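Side-chain contacts in methyl-CpG-binding domain protein 1 (Homo sapiens, PDB 5W9Q), which represses transcription at methylated CpG-island promoters by recruiting silencing factors, and through its third CXXC zinc finger, the part present here, binds unmethylated CpG DNA: residues M20-G23 with F27-D30; D30-K33 with S37-K40. One frame throughout, in Å; residues are numbered along the deposited sequence.

Contact 1 (M20-G23 with F27-D30); sequences MDCG and FCCD. With ZN (zinc ion), chain G.
Cys22 and Cys28 meet at a zinc ion, as half of one of the two four-cysteine zinc sites of this CXXC finger; Cys25 and Cys44 complete the set. Metal bonds come first: SG of Cys22 and SG of Cys28 each lie 2.3 Å from the zinc, one coming from the loop before helix 26-30 and the other from the helix itself. The two sulfurs stand 4.1 Å apart, SG of Cys22 to SG of Cys28, as neighbouring ligands round one ion. In Cys22 the sulfur sits between the backbone N and the carbonyl carbon (chi1 88°), which swings it to the metal. A hydrogen bond adds a second grip on Cys28: the amide N of Gly23 donates to its SG over 3.3 Å, at 158° on the hydrogen. This N-H probably draws off some of the thiolate's negative charge. Gly23 has a positive phi of 76°, where a residue without a side chain fits easily. Packing is slight by comparison. The carboxylate of Asp21 turns to other partners, in salt bridges with Lys33 and Arg47, while its methylene rests on the metal-bound sulfur, CB of Asp21 being 3.7 Å from SG of Cys28.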
# COMPACT_ATOMS: atom_id res chain seq x y z
N MET A 20 0.67 -9.40 -4.52
CA MET A 20 2.01 -9.18 -4.01
C MET A 20 2.35 -7.70 -4.01
O MET A 20 1.74 -6.89 -4.77
CB MET A 20 3.02 -9.91 -4.89
N ASP A 21 3.36 -7.34 -3.20
CA ASP A 21 3.89 -6.00 -3.19
C ASP A 21 4.53 -5.72 -4.52
O ASP A 21 5.17 -6.60 -5.08
CB ASP A 21 4.96 -5.82 -2.08
CG ASP A 21 4.38 -5.78 -0.67
OD1 ASP A 21 3.18 -5.58 -0.51
OD2 ASP A 21 5.15 -5.93 0.31
N CYS A 22 4.39 -4.49 -5.00
CA CYS A 22 4.90 -4.10 -6.30
C CYS A 22 6.42 -4.00 -6.27
O CYS A 22 7.06 -4.28 -7.28
CB CYS A 22 4.28 -2.78 -6.78
SG CYS A 22 5.07 -1.23 -6.28
N GLY A 23 6.98 -3.60 -5.11
CA GLY A 23 8.46 -3.60 -4.93
C GLY A 23 9.19 -2.44 -5.61
O GLY A 23 10.38 -2.46 -5.64
N PHE A 27 6.45 3.47 -0.87
CA PHE A 27 6.14 2.68 0.31
C PHE A 27 6.82 1.29 0.33
O PHE A 27 7.30 0.81 1.40
CB PHE A 27 4.60 2.57 0.49
CG PHE A 27 3.87 3.92 0.73
CD1 PHE A 27 4.49 4.99 1.32
CD2 PHE A 27 2.52 4.07 0.36
CE1 PHE A 27 3.82 6.17 1.55
CE2 PHE A 27 1.83 5.25 0.60
CZ PHE A 27 2.48 6.31 1.19
N CYS A 28 6.91 0.64 -0.85
CA CYS A 28 7.59 -0.65 -0.96
C CYS A 28 9.07 -0.48 -0.73
O CYS A 28 9.64 -1.16 0.17
CB CYS A 28 7.34 -1.36 -2.33
SG CYS A 28 5.77 -2.20 -2.38
N CYS A 29 9.69 0.38 -1.53
CA CYS A 29 11.12 0.73 -1.34
C CYS A 29 11.52 1.07 0.09
O CYS A 29 12.63 0.81 0.49
CB CYS A 29 11.50 1.90 -2.22
SG CYS A 29 11.51 1.32 -3.92
N ASP A 30 10.60 1.67 0.83
CA ASP A 30 10.81 1.99 2.23
C ASP A 30 10.79 0.76 3.18
O ASP A 30 11.31 0.83 4.27
CB ASP A 30 9.77 3.04 2.65
CG ASP A 30 9.79 3.33 4.12
OD1 ASP A 30 10.69 4.05 4.56
OD2 ASP A 30 8.92 2.80 4.84
ZN ZN G . 4.62 -1.00 -4.03

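Contact 2 (D30-K33 with S37-K40). With nucleotides of chain D.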
# COMPACT_ATOMS: atom_id res chain seq x y z
N ASP A 30 10.60 1.67 0.83
CA ASP A 30 10.81 1.99 2.23
C ASP A 30 10.79 0.76 3.18
O ASP A 30 11.31 0.83 4.27
CB ASP A 30 9.77 3.04 2.65
CG ASP A 30 9.79 3.33 4.12
OD1 ASP A 30 10.69 4.05 4.56
OD2 ASP A 30 8.92 2.80 4.84
N LYS A 31 10.12 -0.34 2.78
CA LYS A 31 10.07 -1.57 3.59
C LYS A 31 11.46 -2.13 3.80
O LYS A 31 12.24 -2.21 2.87
CB LYS A 31 9.14 -2.63 2.96
CG LYS A 31 7.68 -2.17 2.89
CD LYS A 31 6.76 -3.22 2.21
CE LYS A 31 5.28 -3.01 2.48
NZ LYS A 31 5.08 -3.22 3.96
N PRO A 32 11.79 -2.52 5.08
CA PRO A 32 13.05 -3.19 5.36
C PRO A 32 13.33 -4.36 4.44
O PRO A 32 14.43 -4.44 3.95
CB PRO A 32 12.89 -3.70 6.81
CG PRO A 32 11.93 -2.79 7.43
CD PRO A 32 11.03 -2.25 6.32
N LYS A 33 12.32 -5.20 4.15
CA LYS A 33 12.56 -6.36 3.27
C LYS A 33 13.00 -5.99 1.82
O LYS A 33 13.61 -6.80 1.16
CB LYS A 33 11.33 -7.29 3.20
CG LYS A 33 10.14 -6.73 2.44
CD LYS A 33 8.99 -7.70 2.32
CE LYS A 33 7.79 -6.97 1.73
NZ LYS A 33 6.76 -7.88 1.16
N SER A 37 14.46 1.91 4.82
CA SER A 37 14.79 2.34 6.16
C SER A 37 13.55 2.45 7.07
O SER A 37 13.67 2.94 8.20
CB SER A 37 15.57 3.69 6.10
OG SER A 37 14.81 4.74 5.47
N ASN A 38 12.36 1.99 6.60
CA ASN A 38 11.16 1.93 7.45
C ASN A 38 10.81 3.31 8.07
O ASN A 38 10.53 3.40 9.28
CB ASN A 38 11.42 0.93 8.62
CG ASN A 38 10.15 0.33 9.17
OD1 ASN A 38 9.16 0.15 8.44
ND2 ASN A 38 10.17 -0.01 10.42
N GLN A 39 10.90 4.38 7.27
CA GLN A 39 10.54 5.71 7.72
C GLN A 39 9.13 6.11 7.44
O GLN A 39 8.62 7.05 8.09
CB GLN A 39 11.53 6.76 7.15
CG GLN A 39 12.99 6.47 7.49
CD GLN A 39 13.91 7.57 7.03
OE1 GLN A 39 13.82 8.04 5.87
NE2 GLN A 39 14.75 8.02 7.90
N LYS A 40 8.47 5.41 6.45
CA LYS A 40 7.14 5.68 6.05
C LYS A 40 6.12 4.71 6.54
O LYS A 40 5.06 5.11 6.94
CB LYS A 40 7.08 5.76 4.52
CG LYS A 40 8.00 6.82 3.96
CD LYS A 40 7.62 7.19 2.55
CE LYS A 40 7.98 8.63 2.23
NZ LYS A 40 9.42 8.67 1.98
P DC D 6 11.23 9.81 12.49
OP1 DC D 6 12.15 10.42 13.52
OP2 DC D 6 11.78 8.91 11.43
O5' DC D 6 10.11 9.07 13.33
C5' DC D 6 9.41 9.79 14.34
C4' DC D 6 8.39 8.90 14.98
O4' DC D 6 7.32 8.71 14.00
C3' DC D 6 8.88 7.50 15.34
O3' DC D 6 8.18 6.99 16.47
C2' DC D 6 8.33 6.65 14.19
C1' DC D 6 7.00 7.34 13.99
N1 DC D 6 6.22 7.04 12.73
C2 DC D 6 4.82 7.03 12.78
O2 DC D 6 4.26 7.32 13.84
N3 DC D 6 4.11 6.78 11.64
C4 DC D 6 4.75 6.52 10.51
N4 DC D 6 4.01 6.22 9.44
C5 DC D 6 6.18 6.48 10.44
C6 DC D 6 6.87 6.75 11.56
O HOH W 1 7.97 0.16 5.73
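Asp30 ties its part of this CXXC zinc finger to the DNA-contacting segment 37-40, its carboxylate taking the backbone N-H groups of Gln39 and Lys40. Its own carbonyl acts first: O of Asp30 accepts from N of Asn38 at 2.8 Å, with the donor in the carbonyl plane. With chi1 at 173°, the carboxylate extends away from the backbone N and reaches the next two amides. OD1 takes N of Gln39 at 2.7 Å through its syn lone pair and, more weakly, N of Lys40. An alanine here would strip the amides of Gln39 and Lys40 of their carboxylate acceptor and would probably let the recognition loop shift. A water lies between OD2 of Asp30 and OD1 of Asn38 and appears to bridge them, though the place of OD2 is less sure. The CB of Lys31 is directed away from segment 37-40, and its NZ forms a salt bridge with a DNA phosphate. Pro32 lays its ring obliquely across the Asn38 side chain, CD of Pro32 lying 3.7 Å from OD1 of Asn38. Beyond the turn lies the DNA base: N4 of cytosine DC6 of chain D donates to O of Lys40 at 2.9 Å, nearly straight at 167°.

Contacts 1 and 2 have centres 9 Å apart and share Asp30, the last residue of segment 27-30 and the first of 30-33. Segment 27-30 carries both a zinc ligand, Cys28, and the aspartate that holds the DNA-reading loop; the Asp30 side chain is about 9 Å from the zinc. A salt bridge between OD2 of Asp21 and NZ of Lys33, 2.7 Å long, also links the two contacts. OD2 of Asp21 further packs on CE of Lys31, and CD1 of Phe27 meets CD of Lys40 at 4.0 Å. Contact 1 holds the metal, whereas contact 2 carries the DNA contact, O of Lys40 with the cytosine.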